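Local coordinates for methylmalonyl-CoA carboxyltransferase 12S subunit (Propionibacterium freudenreichii, PDB 1ON3), which transfers the carboxyl group of methylmalonyl-CoA to the biotin of the 1.3S subunit, and forms the hexameric core of the transcarboxylase multienzyme complex, at the interface of chains A and B and the interface of chains A and C. Coordinates in Å, arbitrary orientation; residue numbers count along the deposited sequence, not the author numbering. Chains: chain A/B/C, Methylmalonyl-CoA carboxyltransferase 12S subunit.

Contact 1: the interface of chains A and B. Residues chain A 478, 487-489; chain B 19, 23, 61, 63, 65.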
loop_
_atom_site.group_PDB
_atom_site.type_symbol
_atom_site.label_atom_id
_atom_site.label_comp_id
_atom_site.label_asym_id
_atom_site.label_seq_id
_atom_site.Cartn_x
_atom_site.Cartn_y
_atom_site.Cartn_z
ATOM N N TYR A 478 -3.411 -19.018 41.949
ATOM C CA TYR A 478 -3.245 -20.309 41.299
ATOM C C TYR A 478 -4.386 -20.683 40.373
ATOM O O TYR A 478 -4.195 -21.451 39.431
ATOM C CB TYR A 478 -3.022 -21.399 42.346
ATOM C CG TYR A 478 -1.774 -21.156 43.153
ATOM C CD1 TYR A 478 -1.819 -20.438 44.347
ATOM C CD2 TYR A 478 -0.533 -21.588 42.689
ATOM C CE1 TYR A 478 -0.662 -20.156 45.058
ATOM C CE2 TYR A 478 0.633 -21.309 43.390
ATOM C CZ TYR A 478 0.561 -20.592 44.573
ATOM O OH TYR A 478 1.715 -20.302 45.255
ATOM N N ASP A 487 0.382 -15.428 33.168
ATOM C CA ASP A 487 1.448 -16.277 32.644
ATOM C C ASP A 487 2.118 -17.092 33.747
ATOM O O ASP A 487 2.668 -18.173 33.505
ATOM C CB ASP A 487 2.551 -15.419 32.018
ATOM C CG ASP A 487 2.097 -14.632 30.794
ATOM O OD1 ASP A 487 0.889 -14.451 30.581
ATOM O OD2 ASP A 487 2.983 -14.176 30.053
ATOM N N ASP A 488 2.088 -16.553 34.960
ATOM C CA ASP A 488 2.790 -17.193 36.063
ATOM C C ASP A 488 2.438 -16.476 37.356
ATOM O O ASP A 488 1.898 -15.365 37.342
ATOM C CB ASP A 488 4.291 -17.036 35.803
ATOM C CG ASP A 488 5.156 -17.935 36.653
ATOM O OD1 ASP A 488 6.384 -17.693 36.678
ATOM O OD2 ASP A 488 4.646 -18.882 37.282
ATOM N N VAL A 489 2.721 -17.140 38.470
ATOM C CA VAL A 489 2.522 -16.557 39.783
ATOM C C VAL A 489 3.973 -16.305 40.143
ATOM O O VAL A 489 4.828 -17.189 39.989
ATOM C CB VAL A 489 1.897 -17.534 40.773
ATOM C CG1 VAL A 489 1.726 -16.839 42.127
ATOM C CG2 VAL A 489 0.554 -18.011 40.241
ATOM N N LEU B 19 4.947 -20.976 47.005
ATOM C CA LEU B 19 5.010 -20.900 45.554
ATOM C C LEU B 19 6.172 -21.741 45.039
ATOM O O LEU B 19 6.027 -22.494 44.067
ATOM C CB LEU B 19 5.186 -19.438 45.134
ATOM C CG LEU B 19 5.444 -19.108 43.657
ATOM C CD1 LEU B 19 4.301 -19.629 42.780
ATOM C CD2 LEU B 19 5.575 -17.592 43.514
ATOM N N ARG B 23 5.849 -24.926 42.626
ATOM C CA ARG B 23 6.506 -24.902 41.322
ATOM C C ARG B 23 7.402 -26.115 41.156
ATOM O O ARG B 23 7.481 -26.686 40.069
ATOM C CB ARG B 23 7.333 -23.623 41.140
ATOM C CG ARG B 23 7.794 -23.384 39.692
ATOM C CD ARG B 23 8.764 -22.210 39.583
ATOM N NE ARG B 23 8.192 -20.970 40.101
ATOM C CZ ARG B 23 7.247 -20.268 39.484
ATOM N NH1 ARG B 23 6.772 -20.682 38.318
ATOM N NH2 ARG B 23 6.770 -19.161 40.040
ATOM N N GLU B 61 9.425 -19.257 31.378
ATOM C CA GLU B 61 8.242 -20.094 31.200
ATOM C C GLU B 61 6.863 -19.470 31.375
ATOM O O GLU B 61 6.621 -18.697 32.297
ATOM C CB GLU B 61 8.354 -21.328 32.111
ATOM C CG GLU B 61 7.213 -22.321 31.915
ATOM C CD GLU B 61 7.347 -23.578 32.772
ATOM O OE1 GLU B 61 6.570 -24.529 32.538
ATOM O OE2 GLU B 61 8.222 -23.615 33.670
ATOM N N GLY B 63 2.770 -20.459 31.693
ATOM C CA GLY B 63 1.832 -21.541 31.948
ATOM C C GLY B 63 2.296 -22.767 32.716
ATOM O O GLY B 63 1.722 -23.844 32.545
ATOM N N PHE B 65 1.815 -23.317 35.672
ATOM C CA PHE B 65 0.664 -23.612 36.518
ATOM C C PHE B 65 -0.665 -23.724 35.773
ATOM O O PHE B 65 -1.715 -23.812 36.403
ATOM C CB PHE B 65 0.527 -22.550 37.621
ATOM C CG PHE B 65 1.594 -22.619 38.684
ATOM C CD1 PHE B 65 2.711 -21.791 38.632
ATOM C CD2 PHE B 65 1.466 -23.496 39.760
ATOM C CE1 PHE B 65 3.684 -21.832 39.637
ATOM C CE2 PHE B 65 2.435 -23.543 40.767
ATOM C CZ PHE B 65 3.542 -22.709 40.703
HETATM O O HOH W 1 5.097 -20.242 34.193
HETATM O O HOH W 2 -2.519 -23.644 39.009
HETATM O O HOH W 3 1.726 -20.570 35.167
#
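A:Asp488 and B:Phe65, the two residues with most surface buried here (40 Å² each), meet where the short strand 488-489 of chain A lies against the N-terminal helix 12-27 and the loop after strand 60-62 of chain B, within the homohexameric core. OD2 of the A:Asp488 carboxylate sits in the plane of the B:Phe65 ring, off its edge, 3.7 Å from CD1. The same oxygen takes a salt bridge from the B:Arg23 guanidinium, NH1 to OD2 3.0 Å, through its syn lone pair and almost straight. Carboxylate and guanidinium planes stand 82° apart, so this is a one-oxygen grip rather than a flat, two-pronged pair. The arginine chain, bent at chi3 (-57°), brings NH2 round to the backbone carbonyl of A:Val489, NH2 to O 2.8 Å. Both acceptors lie close to the guanidinium plane, which should fix the rotation of that group.

A:Tyr478, the next most buried residue, points the CD2-CE2 edge of its ring at a face of the B:Phe65 ring, over its CD2-CE2 side. The planes are 73° apart in this edge-to-face pair, with CE2 of A:Tyr478 3.9 Å from CE2 of B:Phe65. Farther out on the tyrosine, the phenol OH rests against the backbone and CB of B:Leu19, whose CD1 also packs on CB of A:Val489.

Backbone polar groups close the patch. The B:Gly63 amide donates to the A:Asp487 carbonyl, and two waters also approach that oxygen, one bridging to the B:Glu61 carbonyl. A further water links the carbonyls of A:Tyr478 and B:Phe65, standing 2.7 Å from O of B:Phe65.

Contact 2: the interface of chains A and C. Residues chain A 201-203, 208, 216, 221; chain C 376-377, 380-381.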
loop_
_atom_site.group_PDB
_atom_site.type_symbol
_atom_site.label_atom_id
_atom_site.label_comp_id
_atom_site.label_asym_id
_atom_site.label_seq_id
_atom_site.Cartn_x
_atom_site.Cartn_y
_atom_site.Cartn_z
ATOM N N PHE A 201 -9.087 29.966 31.416
ATOM C CA PHE A 201 -10.529 29.759 31.513
ATOM C C PHE A 201 -11.235 30.140 30.217
ATOM O O PHE A 201 -10.716 30.909 29.413
ATOM C CB PHE A 201 -11.112 30.559 32.689
ATOM C CG PHE A 201 -10.607 31.971 32.772
ATOM C CD1 PHE A 201 -10.953 32.908 31.807
ATOM C CD2 PHE A 201 -9.747 32.352 33.800
ATOM C CE1 PHE A 201 -10.447 34.209 31.860
ATOM C CE2 PHE A 201 -9.236 33.647 33.861
ATOM C CZ PHE A 201 -9.586 34.575 32.889
ATOM N N ILE A 202 -12.416 29.569 30.010
ATOM C CA ILE A 202 -13.201 29.854 28.816
ATOM C C ILE A 202 -13.978 31.148 29.051
ATOM O O ILE A 202 -14.051 32.014 28.179
ATOM C CB ILE A 202 -14.178 28.685 28.511
ATOM C CG1 ILE A 202 -13.376 27.419 28.160
ATOM C CG2 ILE A 202 -15.115 29.056 27.371
ATOM C CD1 ILE A 202 -12.460 27.586 26.947
ATOM N N THR A 203 -14.540 31.284 30.243
ATOM C CA THR A 203 -15.298 32.482 30.590
ATOM C C THR A 203 -14.723 33.080 31.877
ATOM O O THR A 203 -14.668 32.408 32.906
ATOM C CB THR A 203 -16.788 32.145 30.812
ATOM O OG1 THR A 203 -17.287 31.412 29.681
ATOM C CG2 THR A 203 -17.607 33.434 30.996
ATOM N N ILE A 208 -18.899 35.676 34.352
ATOM C CA ILE A 208 -19.595 34.677 35.161
ATOM C C ILE A 208 -20.490 35.359 36.203
ATOM O O ILE A 208 -21.670 35.039 36.328
ATOM C CB ILE A 208 -18.588 33.736 35.874
ATOM C CG1 ILE A 208 -18.007 32.744 34.861
ATOM C CG2 ILE A 208 -19.257 33.007 37.034
ATOM C CD1 ILE A 208 -17.121 31.683 35.475
ATOM N N VAL A 216 -16.219 34.659 42.015
ATOM C CA VAL A 216 -14.979 33.894 42.094
ATOM C C VAL A 216 -13.798 34.726 41.621
ATOM O O VAL A 216 -13.941 35.595 40.757
ATOM C CB VAL A 216 -15.016 32.601 41.224
ATOM C CG1 VAL A 216 -15.971 31.596 41.822
ATOM C CG2 VAL A 216 -15.401 32.942 39.791
ATOM N N LEU A 221 -10.924 30.370 40.061
ATOM C CA LEU A 221 -11.537 29.849 38.854
ATOM C C LEU A 221 -10.598 29.087 37.927
ATOM O O LEU A 221 -10.891 27.953 37.543
ATOM C CB LEU A 221 -12.179 30.990 38.069
ATOM C CG LEU A 221 -12.944 30.548 36.817
ATOM C CD1 LEU A 221 -14.201 29.803 37.228
ATOM C CD2 LEU A 221 -13.301 31.755 35.979
ATOM N N GLY C 376 -20.294 29.813 33.970
ATOM C CA GLY C 376 -20.598 29.161 35.230
ATOM C C GLY C 376 -19.387 28.481 35.832
ATOM O O GLY C 376 -18.592 27.865 35.119
ATOM N N VAL C 377 -19.244 28.586 37.148
ATOM C CA VAL C 377 -18.110 27.981 37.824
ATOM C C VAL C 377 -18.049 26.477 37.603
ATOM O O VAL C 377 -16.986 25.932 37.314
ATOM C CB VAL C 377 -18.141 28.256 39.339
ATOM C CG1 VAL C 377 -16.974 27.557 40.011
ATOM C CG2 VAL C 377 -18.071 29.759 39.599
ATOM N N GLU C 380 -16.399 25.482 34.324
ATOM C CA GLU C 380 -14.938 25.520 34.316
ATOM C C GLU C 380 -14.447 24.337 35.151
ATOM O O GLU C 380 -13.602 23.551 34.712
ATOM C CB GLU C 380 -14.416 26.835 34.914
ATOM C CG GLU C 380 -14.873 28.115 34.201
ATOM C CD GLU C 380 -14.388 28.231 32.755
ATOM O OE1 GLU C 380 -13.196 27.954 32.489
ATOM O OE2 GLU C 380 -15.197 28.622 31.879
ATOM N N TYR C 381 -15.006 24.201 36.352
ATOM C CA TYR C 381 -14.624 23.130 37.258
ATOM C C TYR C 381 -14.878 21.735 36.686
ATOM O O TYR C 381 -14.193 20.772 37.049
ATOM C CB TYR C 381 -15.367 23.301 38.588
ATOM C CG TYR C 381 -14.777 24.369 39.496
ATOM C CD1 TYR C 381 -13.872 25.317 39.005
ATOM C CD2 TYR C 381 -15.092 24.406 40.857
ATOM C CE1 TYR C 381 -13.293 26.265 39.847
ATOM C CE2 TYR C 381 -14.518 25.349 41.707
ATOM C CZ TYR C 381 -13.618 26.275 41.200
ATOM O OH TYR C 381 -13.029 27.194 42.049
HETATM O O HOH W 4 -17.421 28.661 29.902
#
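C:Glu380, on the short helix 377-381, meets A:Ile202 and A:Thr203 in the loop after strand 199-201, joining the C-terminal carboxyltransferase region of one subunit to the N-terminal region of the other. Both regions belong to the carboxyl transferase family, and the interface is two-fold symmetric, so the contact recurs with the chains exchanged.

Direct hydrogen bonds come from consecutive backbone amides. A:Ile202 N donates to carboxylate OE1 of C:Glu380 at 3.1 Å, on the syn side and 25° out of the carboxylate plane. A:Thr203 N donates to OE2 of C:Glu380 at 3.2 Å but comes from above, 49° out of that plane. With one amide per oxygen, both ends of the carboxylate are held, and its rotation should be restricted. The glutamate gets there through a folded chain, bent at chi2 (-63°), rather than at full stretch.

A water adds an indirect link, lying 2.8 Å from the hydroxyl OG1 of A:Thr203 and 3.0 Å from OE2 of C:Glu380. OE2 thus has both an amide and a water as partners. The loop is also part of the methylmalonic acid pocket, to which A:Ile202 and A:Thr203 both contribute, so this grip may help steady one wall of that site.

Apolar contacts run along the aliphatic part of the glutamate and the start of its helix. A:Leu221, from helix 218-222, crosses the glutamate obliquely and lays CD1 against its methylene CG at 3.5 Å. A:Val216 and C:Val377 reach tip to tip, CG1 of the former 3.6 Å from CG2 of the latter. CD1 of A:Ile208 packs on the backbone of C:Gly376, 3.9 Å from its carbonyl C. As support within chain C, CG1 of C:Val377 lies over the centre of the C:Tyr381 ring, 3.6 Å above its plane.

A ring-edge contact with a carbonyl is separate in kind: the backbone O of A:Leu221 lies in the plane of the C:Tyr381 ring, off its edge at CE1.

The C-alpha centres of contact 1 and contact 2 lie about 53 Å apart, and the two patches share no residue or secondary-structure element. Chain A takes part in both: it offers strand 488-489 and helix 477-482 to chain B, and the loop after strand 199-201 with helix 218-222 to chain C. One subunit therefore engages two neighbours through well-separated surfaces. Contact 2 belongs to a two-fold symmetric interface, whereas the interface of contact 1 is not an exact two-fold. Two interface types of different symmetry are consistent with the homohexamer that forms the transcarboxylase core.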